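Local coordinates for C3-degrading proteinase (CppA protein) (PDB 3E0R) that may degrade the host complement component C3 and has N- and C-terminal regions related to the glyoxalase clan, at residues T26-I29 with G33-A36; L44-Q49 with E53-E58. One frame throughout, in Å; residues are numbered along the deposited sequence.

In the fold
Both contacts are buried within the CppA N-terminal region, with contact 2 nearer the middle of the chain (centre about 9 Å from it, against about 13 Å for contact 1). Contact 1 joins the end of helix 21-31 to the start of edge strand 35-39; contact 2 pairs the next two strands, 43-47 and 53-59, of the same sheet. Helix-end carbonyls and apolar side chains make the first, whereas the second rests on strand pairing, leucine packing and polar side-chain bonds toward its turn. They meet where the ring of Tyr-28 packs on the hairpin leucines, CD2 lying 3.6 Å from Leu-57 CD1, and where Lys-35 O probably accepts a hydrogen bond from Gly-47 N (3.0 Å).

Contact 1: residues T26-I29 with G33-A36; sequences TFYI and GMKA
Tyr-28 and Ile-29, near the end of helix 21-31, turn their carbonyls to the backbone of Gly-33 and Met-34, the residues through which the chain leaves the helix. Met-34 N gives Tyr-28 O a hydrogen bond of 3.0 Å that lies in the carbonyl plane. Gly-33 N reaches Ile-29 O at 3.1 Å, but from 47° above that carbonyl's plane, and the bond is bent. Met-34 O returns toward the helix and lies against Ile-29: the CA sends a C-H...O contact of 3.4 Å to it, while CB and both branches of the side chain also touch this oxygen. Farther out on the same side chain, Ile-29 CD1 comes within 4.2 Å of Ala-36 CB, the first apolar touch on the new strand.

The side chains of Tyr-28 and Met-34, a selenomethionine, run side by side and point the same way. With CG anti to its own carbonyl carbon (chi1 -53°) and the chain extended beyond it, Met-34 passes Tyr-28 O and brings SE to 4.0 Å from Tyr-28 CD1. This is a Met-aromatic contact of oblique geometry, SE standing 5.2 Å from the ring centroid. Phe-27 holds the ring from another direction: its CD2 sits over the ring centre, 3.6 Å above the plane.

In the next shell, Leu-55 and Leu-57 of strand 53-59 pack on Tyr-28, and Leu-46 touches both Tyr-28 and Ile-29, which seats the helix on the sheet. Gly-33, with phi 94°, is the first residue to leave the helical conformation; a wider, pi-type turn occurs earlier, at 26-29. The arrangement is a glycine-terminated helix end leading into a strand, part of a beta-alpha-beta-beta-beta succession consistent with the glyoxalase clan.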
loop_
_atom_site.group_PDB
_atom_site.type_symbol
_atom_site.label_atom_id
_atom_site.label_comp_id
_atom_site.label_asym_id
_atom_site.label_seq_id
_atom_site.Cartn_x
_atom_site.Cartn_y
_atom_site.Cartn_z
ATOM N N THR A 26 5.784 -8.717 -12.062
ATOM C CA THR A 26 5.226 -10.043 -12.223
ATOM C C THR A 26 4.244 -10.366 -11.116
ATOM O O THR A 26 3.279 -11.088 -11.336
ATOM C CB THR A 26 6.326 -11.117 -12.241
ATOM O OG1 THR A 26 7.364 -10.694 -13.125
ATOM C CG2 THR A 26 5.784 -12.453 -12.705
ATOM N N PHE A 27 4.513 -9.828 -9.931
ATOM C CA PHE A 27 3.738 -10.121 -8.722
ATOM C C PHE A 27 2.432 -9.317 -8.737
ATOM O O PHE A 27 1.334 -9.881 -8.680
ATOM C CB PHE A 27 4.599 -9.825 -7.454
ATOM C CG PHE A 27 3.886 -10.042 -6.165
ATOM C CD1 PHE A 27 3.608 -11.332 -5.715
ATOM C CD2 PHE A 27 3.472 -8.975 -5.407
ATOM C CE1 PHE A 27 2.933 -11.542 -4.534
ATOM C CE2 PHE A 27 2.789 -9.169 -4.228
ATOM C CZ PHE A 27 2.532 -10.429 -3.776
ATOM N N TYR A 28 2.565 -8.007 -8.888
ATOM C CA TYR A 28 1.418 -7.121 -8.702
ATOM C C TYR A 28 0.466 -7.132 -9.895
ATOM O O TYR A 28 -0.767 -7.090 -9.739
ATOM C CB TYR A 28 1.907 -5.731 -8.403
ATOM C CG TYR A 28 2.359 -5.579 -6.986
ATOM C CD1 TYR A 28 1.434 -5.491 -5.960
ATOM C CD2 TYR A 28 3.720 -5.436 -6.666
ATOM C CE1 TYR A 28 1.852 -5.331 -4.619
ATOM C CE2 TYR A 28 4.150 -5.266 -5.318
ATOM C CZ TYR A 28 3.200 -5.237 -4.316
ATOM O OH TYR A 28 3.596 -5.058 -3.031
ATOM N N ILE A 29 1.058 -7.292 -11.076
ATOM C CA ILE A 29 0.304 -7.290 -12.318
ATOM C C ILE A 29 -0.107 -8.702 -12.649
ATOM O O ILE A 29 -1.292 -8.997 -12.699
ATOM C CB ILE A 29 1.100 -6.655 -13.512
ATOM C CG1 ILE A 29 1.377 -5.181 -13.241
ATOM C CG2 ILE A 29 0.317 -6.772 -14.809
ATOM C CD1 ILE A 29 2.519 -4.644 -14.036
ATOM N N GLY A 33 -3.293 -9.198 -10.394
ATOM C CA GLY A 33 -4.318 -8.677 -11.296
ATOM C C GLY A 33 -4.436 -7.165 -11.395
ATOM O O GLY A 33 -5.420 -6.664 -11.933
HETATM N N MSE A 34 -3.448 -6.433 -10.882
HETATM C CA MSE A 34 -3.392 -4.959 -11.047
HETATM C C MSE A 34 -2.957 -4.495 -12.459
HETATM O O MSE A 34 -2.272 -5.182 -13.190
HETATM C CB MSE A 34 -2.450 -4.332 -10.006
HETATM C CG MSE A 34 -2.792 -4.737 -8.561
HETATM SE SE MSE A 34 -1.846 -3.678 -7.237
HETATM C CE MSE A 34 -2.454 -4.547 -5.555
ATOM N N LYS A 35 -3.343 -3.282 -12.786
ATOM C CA LYS A 35 -3.081 -2.627 -14.029
ATOM C C LYS A 35 -1.957 -1.553 -13.915
ATOM O O LYS A 35 -1.940 -0.745 -12.997
ATOM C CB LYS A 35 -4.390 -1.960 -14.445
ATOM C CG LYS A 35 -4.404 -1.375 -15.839
ATOM C CD LYS A 35 -5.763 -0.726 -16.153
ATOM C CE LYS A 35 -5.810 -0.072 -17.572
ATOM N NZ LYS A 35 -5.354 -0.979 -18.656
ATOM N N ALA A 36 -1.038 -1.545 -14.882
ATOM C CA ALA A 36 0.038 -0.575 -14.949
ATOM C C ALA A 36 -0.589 0.616 -15.574
ATOM O O ALA A 36 -1.155 0.506 -16.679
ATOM C CB ALA A 36 1.196 -1.091 -15.850
#

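Contact 2: residues L44-Q49 with E53-E58; sequences LSLGDQ and EKLVLE
Leu-44 and Leu-46 lie beside Leu-57 and Leu-55 on one face of an antiparallel beta hairpin, strands 43-47 and 53-59, with a classic beta bulge near its turn. Within the pairs Leu-44/Leu-57 and Leu-46/Leu-55 the side chains run alongside each other in the same direction. Leu-46 also slants across Leu-57, so that its CD1 touches two neighbours, Leu-55 CD2 and Leu-57 CG, both at 3.9 Å. Its CG, anti to the carbonyl carbon (chi1 -55°), places CD1 against both. From helix 21-31, Glu-25 touches Leu-44 and Asn-24 touches Leu-57.

Ser-45 and Val-56, a non-hydrogen-bonded pair, point to the other face. There Ser-45 OG donates a short bond of 2.5 Å to OE1 of Glu-53, met on the anti side of the carboxylate, 16° out of its plane. The extended chain of Glu-53 carries its carboxylate away from the turn, across to that hydroxyl.

Toward the turn, the side chains of Asp-48 and Lys-54 cross at an angle and form a salt bridge, NZ to OD2 2.8 Å, on the syn side but well out of the carboxylate plane. Both ends have further partners: Thr-50 OG1 bonds to Asp-48 OD1, while Phe-151 N and O bond to Asp-48 OD2 and Lys-54 NZ, tying the hairpin end to strand 151-159.

At the bulge two residues, Lys-54 and Leu-55, stand opposite the single Leu-46, whose O accepts two N-H groups: Lys-54 N at 2.8 Å, almost straight and in the carbonyl plane, and Leu-55 N at 3.1 Å, tilted 32° from it.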
loop_
_atom_site.group_PDB
_atom_site.type_symbol
_atom_site.label_atom_id
_atom_site.label_comp_id
_atom_site.label_asym_id
_atom_site.label_seq_id
_atom_site.Cartn_x
_atom_site.Cartn_y
_atom_site.Cartn_z
ATOM N N LEU A 44 6.558 2.469 -11.206
ATOM C CA LEU A 44 5.394 1.846 -11.692
ATOM C C LEU A 44 4.161 2.361 -10.885
ATOM O O LEU A 44 4.066 2.285 -9.622
ATOM C CB LEU A 44 5.635 0.343 -11.582
ATOM C CG LEU A 44 4.511 -0.606 -11.981
ATOM C CD1 LEU A 44 4.088 -0.442 -13.444
ATOM C CD2 LEU A 44 4.957 -2.025 -11.637
ATOM N N SER A 45 3.240 2.914 -11.649
ATOM C CA SER A 45 1.985 3.418 -11.155
ATOM C C SER A 45 1.024 2.283 -11.336
ATOM O O SER A 45 0.814 1.884 -12.444
ATOM C CB SER A 45 1.543 4.639 -12.009
ATOM O OG SER A 45 0.394 5.282 -11.493
ATOM N N LEU A 46 0.476 1.742 -10.233
ATOM C CA LEU A 46 -0.494 0.646 -10.273
ATOM C C LEU A 46 -1.907 1.079 -9.815
ATOM O O LEU A 46 -2.080 1.891 -8.918
ATOM C CB LEU A 46 -0.030 -0.563 -9.423
ATOM C CG LEU A 46 1.359 -1.167 -9.733
ATOM C CD1 LEU A 46 1.900 -1.866 -8.484
ATOM C CD2 LEU A 46 1.226 -2.110 -10.963
ATOM N N GLY A 47 -2.906 0.458 -10.436
ATOM C CA GLY A 47 -4.303 0.720 -10.133
ATOM C C GLY A 47 -5.164 -0.396 -10.704
ATOM O O GLY A 47 -4.719 -1.492 -10.779
ATOM N N ASP A 48 -6.391 -0.080 -11.098
ATOM C CA ASP A 48 -7.367 -1.073 -11.591
ATOM C C ASP A 48 -7.999 -0.539 -12.872
ATOM O O ASP A 48 -7.386 0.283 -13.583
ATOM C CB ASP A 48 -8.400 -1.453 -10.475
ATOM C CG ASP A 48 -9.187 -0.237 -9.929
ATOM O OD1 ASP A 48 -9.301 0.759 -10.660
ATOM O OD2 ASP A 48 -9.672 -0.276 -8.774
ATOM N N GLN A 49 -9.196 -0.992 -13.207
ATOM C CA GLN A 49 -9.789 -0.600 -14.468
ATOM C C GLN A 49 -10.481 0.698 -14.367
ATOM O O GLN A 49 -10.953 1.172 -15.356
ATOM C CB GLN A 49 -10.834 -1.556 -14.974
ATOM C CG GLN A 49 -10.657 -2.942 -14.569
ATOM C CD GLN A 49 -10.047 -3.799 -15.640
ATOM O OE1 GLN A 49 -9.081 -3.362 -16.336
ATOM N NE2 GLN A 49 -10.563 -5.056 -15.759
ATOM N N GLU A 53 -4.760 5.616 -9.977
ATOM C CA GLU A 53 -3.615 5.153 -9.270
ATOM C C GLU A 53 -3.994 4.842 -7.821
ATOM O O GLU A 53 -4.558 5.679 -7.132
ATOM C CB GLU A 53 -2.500 6.231 -9.327
ATOM C CG GLU A 53 -1.210 5.889 -8.608
ATOM C CD GLU A 53 -0.123 6.991 -8.695
ATOM O OE1 GLU A 53 0.776 6.824 -9.537
ATOM O OE2 GLU A 53 -0.100 8.000 -7.919
ATOM N N LYS A 54 -3.605 3.658 -7.355
ATOM C CA LYS A 54 -3.843 3.210 -5.984
ATOM C C LYS A 54 -2.586 2.732 -5.223
ATOM O O LYS A 54 -2.587 2.696 -4.020
ATOM C CB LYS A 54 -4.977 2.152 -6.009
ATOM C CG LYS A 54 -6.186 2.708 -6.774
ATOM C CD LYS A 54 -7.458 2.103 -6.451
ATOM C CE LYS A 54 -8.632 2.837 -7.174
ATOM N NZ LYS A 54 -9.863 1.998 -7.206
ATOM N N LEU A 55 -1.537 2.366 -5.948
ATOM C CA LEU A 55 -0.282 1.881 -5.388
ATOM C C LEU A 55 0.831 2.306 -6.320
ATOM O O LEU A 55 0.645 2.359 -7.535
ATOM C CB LEU A 55 -0.300 0.355 -5.250
ATOM C CG LEU A 55 0.992 -0.281 -4.679
ATOM C CD1 LEU A 55 1.345 0.185 -3.273
ATOM C CD2 LEU A 55 0.864 -1.778 -4.739
ATOM N N VAL A 56 1.975 2.668 -5.758
ATOM C CA VAL A 56 3.143 3.059 -6.552
ATOM C C VAL A 56 4.307 2.224 -6.041
ATOM O O VAL A 56 4.509 2.153 -4.845
ATOM C CB VAL A 56 3.444 4.610 -6.451
ATOM C CG1 VAL A 56 4.764 4.976 -7.151
ATOM C CG2 VAL A 56 2.292 5.429 -7.033
ATOM N N LEU A 57 5.010 1.531 -6.954
ATOM C CA LEU A 57 6.313 0.911 -6.643
ATOM C C LEU A 57 7.444 1.778 -7.092
ATOM O O LEU A 57 7.433 2.311 -8.203
ATOM C CB LEU A 57 6.491 -0.436 -7.317
ATOM C CG LEU A 57 5.439 -1.489 -7.003
ATOM C CD1 LEU A 57 5.918 -2.730 -7.660
ATOM C CD2 LEU A 57 5.140 -1.655 -5.463
ATOM N N GLU A 58 8.451 1.881 -6.250
ATOM C CA GLU A 58 9.590 2.726 -6.528
ATOM C C GLU A 58 10.905 1.961 -6.445
ATOM O O GLU A 58 11.246 1.396 -5.403
ATOM C CB GLU A 58 9.592 3.836 -5.502
ATOM C CG GLU A 58 10.726 4.727 -5.615
ATOM C CD GLU A 58 10.287 6.159 -5.587
ATOM O OE1 GLU A 58 9.396 6.540 -6.406
ATOM O OE2 GLU A 58 10.849 6.901 -4.754
#